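Local structure of Alpha/beta hydrolase (Streptomyces albidoflavus, 6KSU) at residues 48-53 against 260-265; 266-271 against 336-341; 225-230 against 256-261. The protein probably catalyses the macrolactamization of non-ribosomal peptides, acting as a cyclase related to penicillin-binding proteins and beta-lactamases. All coordinates share one frame; numbering follows the deposited sequence.

Contact 1: residues 48-53 against 260-265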
ATOM      1  N   GLN A  48       6.444  10.245 -13.398  1.00 16.51           N
ATOM      2  CA  GLN A  48       7.858   9.907 -13.307  1.00 22.19           C
ATOM      3  C   GLN A  48       7.970   8.398 -13.311  1.00 19.33           C
ATOM      4  O   GLN A  48       7.151   7.711 -12.692  1.00 18.70           O
ATOM      5  CB  GLN A  48       8.541  10.450 -12.041  1.00 18.34           C
ATOM      6  CG  GLN A  48       8.471  11.943 -11.843  1.00 22.87           C
ATOM      7  CD  GLN A  48       8.810  12.333 -10.405  1.00 24.21           C
ATOM      8  OE1 GLN A  48       8.546  11.582  -9.467  1.00 30.46           O
ATOM      9  NE2 GLN A  48       9.415  13.509 -10.234  1.00 17.80           N
ATOM     10  N   LEU A  49       8.968   7.897 -14.030  1.00 18.51           N
ATOM     11  CA  LEU A  49       9.336   6.491 -14.011  1.00 23.33           C
ATOM     12  C   LEU A  49      10.840   6.423 -13.818  1.00 20.89           C
ATOM     13  O   LEU A  49      11.604   7.066 -14.550  1.00 21.12           O
ATOM     14  CB  LEU A  49       8.902   5.765 -15.293  1.00 20.48           C
ATOM     15  CG  LEU A  49       9.353   4.304 -15.456  1.00 21.39           C
ATOM     16  CD1 LEU A  49       8.524   3.326 -14.568  1.00 23.09           C
ATOM     17  CD2 LEU A  49       9.282   3.891 -16.905  1.00 22.73           C
ATOM     18  N   SER A  50      11.270   5.705 -12.799  1.00 22.34           N
ATOM     19  CA  SER A  50      12.695   5.525 -12.563  1.00 17.71           C
ATOM     20  C   SER A  50      12.964   4.039 -12.491  1.00 17.12           C
ATOM     21  O   SER A  50      12.235   3.323 -11.813  1.00 16.04           O
ATOM     22  CB  SER A  50      13.131   6.226 -11.278  1.00 21.18           C
ATOM     23  OG  SER A  50      12.908   7.626 -11.379  1.00 22.80           O
ATOM     24  N   VAL A  51      13.986   3.581 -13.205  1.00 22.21           N
ATOM     25  CA  VAL A  51      14.358   2.173 -13.262  1.00 22.25           C
ATOM     26  C   VAL A  51      15.828   2.047 -12.915  1.00 25.37           C
ATOM     27  O   VAL A  51      16.677   2.648 -13.584  1.00 23.68           O
ATOM     28  CB  VAL A  51      14.108   1.571 -14.649  1.00 23.83           C
ATOM     29  CG1 VAL A  51      14.371   0.072 -14.634  1.00 19.69           C
ATOM     30  CG2 VAL A  51      12.710   1.913 -15.127  1.00 23.24           C
ATOM     31  N   TYR A  52      16.136   1.264 -11.879  1.00 23.70           N
ATOM     32  CA  TYR A  52      17.506   0.868 -11.600  1.00 23.50           C
ATOM     33  C   TYR A  52      17.687  -0.549 -12.123  1.00 27.26           C
ATOM     34  O   TYR A  52      16.921  -1.449 -11.769  1.00 25.47           O
ATOM     35  CB  TYR A  52      17.831   0.970 -10.112  1.00 22.74           C
ATOM     36  CG  TYR A  52      19.234   0.527  -9.757  1.00 25.12           C
ATOM     37  CD1 TYR A  52      20.337   1.388  -9.888  1.00 29.44           C
ATOM     38  CD2 TYR A  52      19.463  -0.763  -9.308  1.00 24.73           C
ATOM     39  CE1 TYR A  52      21.633   0.948  -9.546  1.00 28.10           C
ATOM     40  CE2 TYR A  52      20.709  -1.197  -8.984  1.00 29.57           C
ATOM     41  CZ  TYR A  52      21.800  -0.349  -9.100  1.00 26.00           C
ATOM     42  OH  TYR A  52      23.027  -0.856  -8.751  1.00 29.37           O
ATOM     43  N   ARG A  53      18.678  -0.734 -12.992  1.00 31.19           N
ATOM     44  CA  ARG A  53      18.880  -2.016 -13.649  1.00 31.60           C
ATOM     45  C   ARG A  53      20.290  -2.061 -14.226  1.00 35.32           C
ATOM     46  O   ARG A  53      20.752  -1.093 -14.841  1.00 35.38           O
ATOM     47  CB  ARG A  53      17.832  -2.236 -14.746  1.00 32.46           C
ATOM     48  CG  ARG A  53      18.298  -3.192 -15.837  1.00 39.20           C
ATOM     49  CD  ARG A  53      17.152  -3.928 -16.502  1.00 41.11           C
ATOM     50  NE  ARG A  53      16.401  -3.086 -17.417  1.00 39.90           N
ATOM     51  CZ  ARG A  53      15.759  -3.557 -18.479  1.00 48.45           C
ATOM     52  NH1 ARG A  53      15.793  -4.859 -18.748  1.00 42.04           N
ATOM     53  NH2 ARG A  53      15.078  -2.732 -19.263  1.00 52.02           N
ATOM     54  N   SER A 260       9.696  11.475  -5.048  1.00 14.62           N
ATOM     55  CA  SER A 260       9.865  11.161  -6.455  1.00 18.57           C
ATOM     56  C   SER A 260       9.973   9.666  -6.705  1.00 15.98           C
ATOM     57  O   SER A 260      10.324   8.879  -5.827  1.00 18.26           O
ATOM     58  CB  SER A 260      11.117  11.835  -7.011  1.00 19.46           C
ATOM     59  OG  SER A 260      12.206  10.976  -6.799  1.00 23.94           O
ATOM     60  N   ALA A 261       9.735   9.298  -7.958  1.00 19.76           N
ATOM     61  CA  ALA A 261      10.051   7.946  -8.406  1.00 22.06           C
ATOM     62  C   ALA A 261      11.472   7.572  -8.029  1.00 16.21           C
ATOM     63  O   ALA A 261      11.733   6.455  -7.583  1.00 17.07           O
ATOM     64  CB  ALA A 261       9.869   7.838  -9.928  1.00 13.42           C
ATOM     65  N   THR A 262      12.414   8.498  -8.231  1.00 17.84           N
ATOM     66  CA  THR A 262      13.824   8.206  -7.997  1.00 20.37           C
ATOM     67  C   THR A 262      14.112   8.011  -6.514  1.00 22.41           C
ATOM     68  O   THR A 262      14.941   7.169  -6.147  1.00 22.07           O
ATOM     69  CB  THR A 262      14.676   9.334  -8.584  1.00 21.51           C
ATOM     70  OG1 THR A 262      14.671   9.210 -10.005  1.00 18.72           O
ATOM     71  CG2 THR A 262      16.135   9.280  -8.085  1.00 22.38           C
ATOM     72  N   ASP A 263      13.448   8.790  -5.652  1.00 17.57           N
ATOM     73  CA  ASP A 263      13.541   8.577  -4.205  1.00 20.70           C
ATOM     74  C   ASP A 263      13.165   7.137  -3.827  1.00 19.82           C
ATOM     75  O   ASP A 263      13.867   6.487  -3.043  1.00 19.66           O
ATOM     76  CB  ASP A 263      12.643   9.588  -3.450  1.00 17.87           C
ATOM     77  CG  ASP A 263      13.099  11.044  -3.618  1.00 21.22           C
ATOM     78  OD1 ASP A 263      14.276  11.268  -4.002  1.00 25.19           O
ATOM     79  OD2 ASP A 263      12.291  11.976  -3.366  1.00 14.67           O
ATOM     80  N   LEU A 264      12.061   6.616  -4.395  1.00 15.66           N
ATOM     81  CA  LEU A 264      11.602   5.276  -4.048  1.00 18.52           C
ATOM     82  C   LEU A 264      12.579   4.216  -4.520  1.00 19.07           C
ATOM     83  O   LEU A 264      12.781   3.203  -3.835  1.00 17.60           O
ATOM     84  CB  LEU A 264      10.225   4.995  -4.649  1.00 18.01           C
ATOM     85  CG  LEU A 264       8.997   5.721  -4.112  1.00 17.54           C
ATOM     86  CD1 LEU A 264       7.765   5.289  -4.923  1.00 18.18           C
ATOM     87  CD2 LEU A 264       8.766   5.436  -2.634  1.00 17.03           C
ATOM     88  N   VAL A 265      13.152   4.401  -5.710  1.00 18.11           N
ATOM     89  CA  VAL A 265      14.179   3.472  -6.184  1.00 18.60           C
ATOM     90  C   VAL A 265      15.398   3.523  -5.260  1.00 22.53           C
ATOM     91  O   VAL A 265      15.991   2.490  -4.926  1.00 21.93           O
ATOM     92  CB  VAL A 265      14.542   3.787  -7.650  1.00 21.18           C
ATOM     93  CG1 VAL A 265      15.758   3.008  -8.103  1.00 23.13           C
ATOM     94  CG2 VAL A 265      13.348   3.486  -8.570  1.00 21.51           C
TER
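Gln48 and Ala261 tie the strand to the start of the helix. Ala261 N donates to Gln48 OE1 over 3.0 Å, with an N-H...O angle of 165°. The donor sits above the carboxamide plane. OE1 is also bonded by Thr349 OG1, and NE2 is bonded to the carbonyl oxygens of Thr74 and Thr77. The amide is therefore gripped at both ends, and its rotation is fixed. Further along the strand, Ser50 OG lies 2.7 Å from Thr262 OG1. Thr262 OG1 has a second partner in Glu59 OE1, which links Ser50, Thr262 and Glu59 in a small polar group beside the helix.

Ser260 and Asp263 form a capping box at the helix start. Asp263 N donates to Ser260 OG (2.8 Å), and Ser260 N donates back to Asp263 OD2 (3.1 Å). Asp263 OD2 also forms a salt bridge with Arg225. This capped helix, 261-268, packs against the central antiparallel sheet of the beta-lactamase-like fold. Its axis here passes 7.4 Å from that of strand 48-53. The two N-to-C directions differ by 27°, so helix and strand run nearly alongside.

Close packing completes the seam. Ala261 CB lies 3.6 Å from Gln48 CB and also meets Ser50 OG. One turn later, Val265 sets its two methyls against Ser50 and Tyr52, alternate residues whose side chains start toward the helix. CG1 makes an apolar contact with Tyr52 CB at 3.5 Å, while CG2 lies 3.4 Å from Ser50 O. Tyr52 CG is anti to the backbone N (chi1 178°), which carries the ring away from Val265. The ring does not touch the helix segment. The phenol instead has a cation-pi contact with Arg269, and its OH bonds to Asp274.

Contact 2: residues 266-271 against 336-341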
ATOM      1  N   THR A 266      15.754   4.716  -4.790  1.00 18.78           N
ATOM      2  CA  THR A 266      16.904   4.838  -3.903  1.00 19.81           C
ATOM      3  C   THR A 266      16.675   4.054  -2.616  1.00 22.58           C
ATOM      4  O   THR A 266      17.537   3.283  -2.187  1.00 21.62           O
ATOM      5  CB  THR A 266      17.167   6.312  -3.616  1.00 21.47           C
ATOM      6  OG1 THR A 266      17.458   6.996  -4.858  1.00 23.44           O
ATOM      7  CG2 THR A 266      18.311   6.483  -2.613  1.00 20.12           C
ATOM      8  N   ALA A 267      15.488   4.204  -2.008  1.00 20.58           N
ATOM      9  CA  ALA A 267      15.162   3.459  -0.791  1.00 22.85           C
ATOM     10  C   ALA A 267      15.132   1.952  -1.029  1.00 18.97           C
ATOM     11  O   ALA A 267      15.318   1.174  -0.092  1.00 22.27           O
ATOM     12  CB  ALA A 267      13.821   3.932  -0.226  1.00 21.94           C
ATOM     13  N   ALA A 268      14.902   1.521  -2.265  1.00 17.92           N
ATOM     14  CA  ALA A 268      14.964   0.108  -2.612  1.00 18.44           C
ATOM     15  C   ALA A 268      16.390  -0.402  -2.778  1.00 26.47           C
ATOM     16  O   ALA A 268      16.600  -1.622  -2.754  1.00 23.17           O
ATOM     17  CB  ALA A 268      14.173  -0.146  -3.904  1.00 19.16           C
ATOM     18  N   ARG A 269      17.376   0.500  -2.936  1.00 22.20           N
ATOM     19  CA  ARG A 269      18.738   0.059  -3.226  1.00 22.26           C
ATOM     20  C   ARG A 269      19.278  -0.943  -2.212  1.00 24.33           C
ATOM     21  O   ARG A 269      19.829  -1.966  -2.645  1.00 24.91           O
ATOM     22  CB  ARG A 269      19.662   1.279  -3.369  1.00 27.14           C
ATOM     23  CG  ARG A 269      19.307   2.182  -4.568  1.00 21.99           C
ATOM     24  CD  ARG A 269      19.753   1.578  -5.886  1.00 23.15           C
ATOM     25  NE  ARG A 269      21.113   1.048  -5.819  1.00 28.01           N
ATOM     26  CZ  ARG A 269      22.204   1.756  -6.091  1.00 29.58           C
ATOM     27  NH1 ARG A 269      22.091   3.026  -6.460  1.00 26.22           N
ATOM     28  NH2 ARG A 269      23.405   1.185  -6.005  1.00 28.78           N
ATOM     29  N   PRO A 270      19.166  -0.742  -0.887  1.00 23.41           N
ATOM     30  CA  PRO A 270      19.674  -1.766   0.051  1.00 28.31           C
ATOM     31  C   PRO A 270      18.991  -3.124  -0.059  1.00 25.90           C
ATOM     32  O   PRO A 270      19.471  -4.079   0.566  1.00 27.81           O
ATOM     33  CB  PRO A 270      19.430  -1.148   1.444  1.00 18.64           C
ATOM     34  CG  PRO A 270      19.248   0.295   1.197  1.00 23.37           C
ATOM     35  CD  PRO A 270      18.630   0.425  -0.161  1.00 22.48           C
ATOM     36  N   HIS A 271      17.891  -3.248  -0.798  1.00 24.52           N
ATOM     37  CA  HIS A 271      17.194  -4.520  -0.891  1.00 25.76           C
ATOM     38  C   HIS A 271      17.742  -5.421  -1.977  1.00 23.53           C
ATOM     39  O   HIS A 271      17.345  -6.577  -2.050  1.00 21.65           O
ATOM     40  CB  HIS A 271      15.695  -4.305  -1.132  1.00 19.87           C
ATOM     41  CG  HIS A 271      15.013  -3.625   0.008  1.00 16.83           C
ATOM     42  ND1 HIS A 271      14.281  -4.308   0.951  1.00 19.50           N
ATOM     43  CD2 HIS A 271      14.978  -2.324   0.371  1.00 17.85           C
ATOM     44  CE1 HIS A 271      13.832  -3.459   1.857  1.00 22.37           C
ATOM     45  NE2 HIS A 271      14.236  -2.245   1.524  1.00 18.08           N
ATOM     46  N   LEU A 336       5.775   0.851  -6.623  1.00 20.19           N
ATOM     47  CA  LEU A 336       7.163   0.461  -6.431  1.00 23.25           C
ATOM     48  C   LEU A 336       7.291  -1.043  -6.614  1.00 23.18           C
ATOM     49  O   LEU A 336       6.432  -1.810  -6.159  1.00 22.17           O
ATOM     50  CB  LEU A 336       7.671   0.858  -5.031  1.00 22.45           C
ATOM     51  CG  LEU A 336       9.002   0.232  -4.602  1.00 22.25           C
ATOM     52  CD1 LEU A 336      10.142   0.700  -5.503  1.00 22.00           C
ATOM     53  CD2 LEU A 336       9.289   0.596  -3.175  1.00 19.65           C
ATOM     54  N   ARG A 337       8.375  -1.470  -7.268  1.00 20.12           N
ATOM     55  CA  ARG A 337       8.588  -2.891  -7.527  1.00 23.04           C
ATOM     56  C   ARG A 337      10.069  -3.200  -7.467  1.00 24.83           C
ATOM     57  O   ARG A 337      10.875  -2.494  -8.085  1.00 20.97           O
ATOM     58  CB  ARG A 337       8.029  -3.316  -8.893  1.00 19.79           C
ATOM     59  CG  ARG A 337       6.530  -3.239  -8.998  1.00 23.28           C
ATOM     60  CD  ARG A 337       5.827  -4.295  -8.121  1.00 20.47           C
ATOM     61  NE  ARG A 337       4.391  -4.342  -8.379  1.00 20.51           N
ATOM     62  CZ  ARG A 337       3.504  -3.496  -7.856  1.00 24.67           C
ATOM     63  NH1 ARG A 337       3.902  -2.546  -7.015  1.00 22.18           N
ATOM     64  NH2 ARG A 337       2.207  -3.613  -8.141  1.00 24.33           N
ATOM     65  N   ILE A 338      10.414  -4.277  -6.759  1.00 22.30           N
ATOM     66  CA  ILE A 338      11.801  -4.652  -6.486  1.00 22.14           C
ATOM     67  C   ILE A 338      11.983  -6.125  -6.815  1.00 25.11           C
ATOM     68  O   ILE A 338      11.182  -6.963  -6.387  1.00 24.89           O
ATOM     69  CB  ILE A 338      12.163  -4.420  -5.012  1.00 19.84           C
ATOM     70  CG1 ILE A 338      11.897  -2.975  -4.587  1.00 17.17           C
ATOM     71  CG2 ILE A 338      13.566  -4.853  -4.744  1.00 19.39           C
ATOM     72  CD1 ILE A 338      11.893  -2.790  -3.104  1.00 20.20           C
ATOM     73  N   HIS A 339      13.040  -6.454  -7.544  1.00 28.77           N
ATOM     74  CA  HIS A 339      13.423  -7.851  -7.740  1.00 26.64           C
ATOM     75  C   HIS A 339      14.823  -8.008  -7.182  1.00 25.99           C
ATOM     76  O   HIS A 339      15.805  -7.752  -7.898  1.00 28.45           O
ATOM     77  CB  HIS A 339      13.388  -8.273  -9.203  1.00 28.55           C
ATOM     78  CG  HIS A 339      13.507  -9.755  -9.398  1.00 33.51           C
ATOM     79  ND1 HIS A 339      14.710 -10.426  -9.304  1.00 33.61           N
ATOM     80  CD2 HIS A 339      12.575 -10.695  -9.671  1.00 30.64           C
ATOM     81  CE1 HIS A 339      14.516 -11.711  -9.533  1.00 32.31           C
ATOM     82  NE2 HIS A 339      13.227 -11.901  -9.757  1.00 32.83           N
ATOM     83  N   PRO A 340      14.969  -8.438  -5.927  1.00 26.60           N
ATOM     84  CA  PRO A 340      16.303  -8.431  -5.311  1.00 27.83           C
ATOM     85  C   PRO A 340      17.333  -9.223  -6.095  1.00 33.09           C
ATOM     86  O   PRO A 340      18.479  -8.760  -6.250  1.00 28.72           O
ATOM     87  CB  PRO A 340      16.055  -9.030  -3.925  1.00 24.55           C
ATOM     88  CG  PRO A 340      14.597  -8.815  -3.695  1.00 29.33           C
ATOM     89  CD  PRO A 340      13.933  -8.933  -5.008  1.00 23.41           C
ATOM     90  N   ASP A 341      16.955 -10.380  -6.638  1.00 26.65           N
ATOM     91  CA  ASP A 341      18.002 -11.250  -7.162  1.00 35.98           C
ATOM     92  C   ASP A 341      18.571 -10.710  -8.465  1.00 35.97           C
ATOM     93  O   ASP A 341      19.779 -10.832  -8.709  1.00 36.75           O
ATOM     94  CB  ASP A 341      17.492 -12.684  -7.307  1.00 31.96           C
ATOM     95  CG  ASP A 341      17.406 -13.396  -5.962  1.00 38.37           C
ATOM     96  OD1 ASP A 341      17.711 -12.760  -4.929  1.00 37.87           O
ATOM     97  OD2 ASP A 341      17.050 -14.591  -5.932  1.00 47.31           O
TER
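Leu336, whose CD1 reaches Ala268 CB across the contact, accepts from Arg337 NH1 through its backbone O at 2.8 Å. NH1 comes from above that carbonyl plane, while the oxygen lies in the guanidinium plane. NH1 also forms a salt bridge with Asp326, so two firm partners hold it. Arg337 points away from the helix, on the other face of the central sheet. The facing side belongs to the packing of helix 261-268 on strand 332-339, part of the beta-lactamase-like fold.

There the contact is mainly apolar. Ile338 CG1 is anti to the carbonyl carbon (chi1 -56°), which sends this branch under the helix. CD1 and CG1 both press on Ala268 CB, at 3.6 and 3.7 Å. The other branch, CG2, turns to His271 CB at 4.2 Å.

The imidazole of His271 is fixed from elsewhere. Its NE2 bonds to Glu91, and its ring meets Phe87 with the planes at about 40°. Both partners lie on helix 85-98. At the end of the strand, the Pro340 ring comes up to the backbone of the 3-10 turn, with CB 3.3 Å from His271 O.

Contact 3: residues 225-230 against 256-261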
ATOM      1  N   ARG A 225       9.672  21.993  -1.285  1.00 38.73           N
ATOM      2  CA  ARG A 225       9.959  21.143  -2.428  1.00 35.10           C
ATOM      3  C   ARG A 225       8.828  21.280  -3.443  1.00 23.31           C
ATOM      4  O   ARG A 225       7.666  21.292  -3.057  1.00 35.73           O
ATOM      5  CB  ARG A 225      10.100  19.688  -1.993  1.00 26.18           C
ATOM      6  CG  ARG A 225      10.625  18.778  -3.092  1.00 29.24           C
ATOM      7  CD  ARG A 225      10.601  17.298  -2.660  1.00 25.99           C
ATOM      8  NE  ARG A 225      10.976  16.451  -3.789  1.00 23.90           N
ATOM      9  CZ  ARG A 225      11.307  15.175  -3.693  1.00 24.04           C
ATOM     10  NH1 ARG A 225      11.308  14.568  -2.506  1.00 24.39           N
ATOM     11  NH2 ARG A 225      11.633  14.506  -4.793  1.00 24.31           N
ATOM     12  N   PRO A 226       9.134  21.434  -4.731  1.00 25.55           N
ATOM     13  CA  PRO A 226       8.052  21.490  -5.718  1.00 26.87           C
ATOM     14  C   PRO A 226       7.299  20.166  -5.712  1.00 26.22           C
ATOM     15  O   PRO A 226       7.898  19.086  -5.698  1.00 22.54           O
ATOM     16  CB  PRO A 226       8.775  21.747  -7.045  1.00 22.57           C
ATOM     17  CG  PRO A 226      10.177  21.325  -6.820  1.00 30.52           C
ATOM     18  CD  PRO A 226      10.457  21.589  -5.363  1.00 31.42           C
ATOM     19  N   VAL A 227       5.977  20.264  -5.656  1.00 22.55           N
ATOM     20  CA  VAL A 227       5.112  19.105  -5.521  1.00 26.70           C
ATOM     21  C   VAL A 227       4.150  19.067  -6.696  1.00 24.30           C
ATOM     22  O   VAL A 227       3.802  20.101  -7.283  1.00 22.18           O
ATOM     23  CB  VAL A 227       4.333  19.129  -4.190  1.00 25.37           C
ATOM     24  CG1 VAL A 227       5.249  18.763  -3.066  1.00 20.56           C
ATOM     25  CG2 VAL A 227       3.740  20.521  -3.968  1.00 21.59           C
ATOM     26  N   ALA A 228       3.701  17.853  -7.016  1.00 19.19           N
ATOM     27  CA  ALA A 228       2.683  17.647  -8.020  1.00 23.22           C
ATOM     28  C   ALA A 228       1.324  17.674  -7.364  1.00 23.51           C
ATOM     29  O   ALA A 228       1.137  17.116  -6.283  1.00 22.89           O
ATOM     30  CB  ALA A 228       2.880  16.316  -8.743  1.00 21.21           C
ATOM     31  N   GLU A 229       0.378  18.323  -8.028  1.00 23.66           N
ATOM     32  CA  GLU A 229      -1.024  18.229  -7.668  1.00 29.19           C
ATOM     33  C   GLU A 229      -1.689  17.058  -8.389  1.00 23.76           C
ATOM     34  O   GLU A 229      -1.192  16.542  -9.402  1.00 15.75           O
ATOM     35  CB  GLU A 229      -1.749  19.530  -8.006  1.00 33.07           C
ATOM     36  CG  GLU A 229      -0.852  20.751  -8.026  1.00 40.57           C
ATOM     37  CD  GLU A 229      -1.633  22.030  -7.811  1.00 50.03           C
ATOM     38  OE1 GLU A 229      -1.078  23.128  -8.043  1.00 62.66           O
ATOM     39  OE2 GLU A 229      -2.808  21.933  -7.402  1.00 54.26           O
ATOM     40  N   GLY A 230      -2.825  16.619  -7.818  1.00 23.70           N
ATOM     41  CA  GLY A 230      -3.630  15.575  -8.420  1.00 27.18           C
ATOM     42  C   GLY A 230      -4.679  16.112  -9.407  1.00 27.33           C
ATOM     43  O   GLY A 230      -5.104  17.267  -9.344  1.00 25.98           O
ATOM     44  N   GLY A 256       1.326   9.659   4.189  1.00 16.16           N
ATOM     45  CA  GLY A 256       1.545  11.081   4.013  1.00 18.81           C
ATOM     46  C   GLY A 256       2.853  11.546   3.401  1.00 19.76           C
ATOM     47  O   GLY A 256       3.082  12.757   3.371  1.00 23.80           O
ATOM     48  N   LEU A 257       3.722  10.644   2.941  1.00 22.71           N
ATOM     49  CA  LEU A 257       4.983  11.025   2.325  1.00 20.50           C
ATOM     50  C   LEU A 257       4.802  11.462   0.874  1.00 20.20           C
ATOM     51  O   LEU A 257       3.930  10.974   0.145  1.00 20.97           O
ATOM     52  CB  LEU A 257       5.986   9.879   2.363  1.00 19.74           C
ATOM     53  CG  LEU A 257       6.991  10.014   3.489  1.00 24.40           C
ATOM     54  CD1 LEU A 257       7.762   8.716   3.659  1.00 33.61           C
ATOM     55  CD2 LEU A 257       7.910  11.209   3.218  1.00 25.05           C
ATOM     56  N   VAL A 258       5.668  12.377   0.456  1.00 21.83           N
ATOM     57  CA  VAL A 258       5.614  13.032  -0.852  1.00 18.06           C
ATOM     58  C   VAL A 258       7.026  13.034  -1.430  1.00 19.98           C
ATOM     59  O   VAL A 258       7.940  13.617  -0.837  1.00 24.65           O
ATOM     60  CB  VAL A 258       5.078  14.473  -0.729  1.00 21.33           C
ATOM     61  CG1 VAL A 258       5.158  15.231  -2.072  1.00 18.20           C
ATOM     62  CG2 VAL A 258       3.632  14.465  -0.135  1.00 21.06           C
ATOM     63  N   GLY A 259       7.224  12.358  -2.550  1.00 17.47           N
ATOM     64  CA  GLY A 259       8.543  12.348  -3.144  1.00 20.56           C
ATOM     65  C   GLY A 259       8.513  11.808  -4.550  1.00 20.56           C
ATOM     66  O   GLY A 259       7.446  11.643  -5.150  1.00 18.52           O
ATOM     67  N   SER A 260       9.696  11.475  -5.048  1.00 14.62           N
ATOM     68  CA  SER A 260       9.865  11.161  -6.455  1.00 18.57           C
ATOM     69  C   SER A 260       9.973   9.666  -6.705  1.00 15.98           C
ATOM     70  O   SER A 260      10.324   8.879  -5.827  1.00 18.26           O
ATOM     71  CB  SER A 260      11.117  11.835  -7.011  1.00 19.46           C
ATOM     72  OG  SER A 260      12.206  10.976  -6.799  1.00 23.94           O
ATOM     73  N   ALA A 261       9.735   9.298  -7.958  1.00 19.76           N
ATOM     74  CA  ALA A 261      10.051   7.946  -8.406  1.00 22.06           C
ATOM     75  C   ALA A 261      11.472   7.572  -8.029  1.00 16.21           C
ATOM     76  O   ALA A 261      11.733   6.455  -7.583  1.00 17.07           O
ATOM     77  CB  ALA A 261       9.869   7.838  -9.928  1.00 13.42           C
TER
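Arg225 leaves its loop and reaches over the backbone at Gly259 and Ser260. From CB the chain runs fully extended, with CG anti to the backbone N (chi1 -170°). CB, CG and CD form the straight arm that carries the guanidinium across. NE is hydrogen-bonded outside the two segments. CZ then lies 4.0 Å from Gly259 CA, which sits over one face of the flat group. NH1 is closer to the same carbon, at 3.6 Å, and approaches Val258 O without bonding to it. NH2 stands 3.5 Å from Ser260 CB.

No hydrogen bond joins the two segments. The charged tip is held by neighbours instead: NH2 by the Arg76 carbonyl, and NH1 by Asp263.

The loop that carries Arg225 links helix 194-206 to strand 231-232. The guanidinium crosses the end of the short strand 258-259, which pairs antiparallel with strand 79-80 and leads into helix 261-268. Pro226 and Ala228 bond through their backbones to Gly78, next to that pair.

Val227 adds a smaller apolar contact at the more exposed end. Its CG1 meets Val258 CG1 at 3.7 Å, and the two side chains cross at about a right angle.

In the fold
The three contacts follow one run of chain, from strand 258-259 through helix 261-268 to the 3-10 turn after it. Contacts 1 and 3 share Ser260 and Ala261, with centres 13 Å apart. The salt bridge between Asp263 OD2 and Arg225 NH1 (2.9 Å) joins them. Contacts 1 and 2 lie 10 Å apart between centres and rest successive parts of one helix on the same sheet. Contacts 2 and 3 do not touch; their centres are 20 Å apart. Contact 2 reaches helix 85-98 through Phe87 and Glu91; segment 256-261 reaches it through the Leu257 N to Thr85 OG1 bond. Ser83, just before this helix, and Lys86 in its first turn fit an SxxK pattern, consistent with a penicillin-binding-protein-like active site.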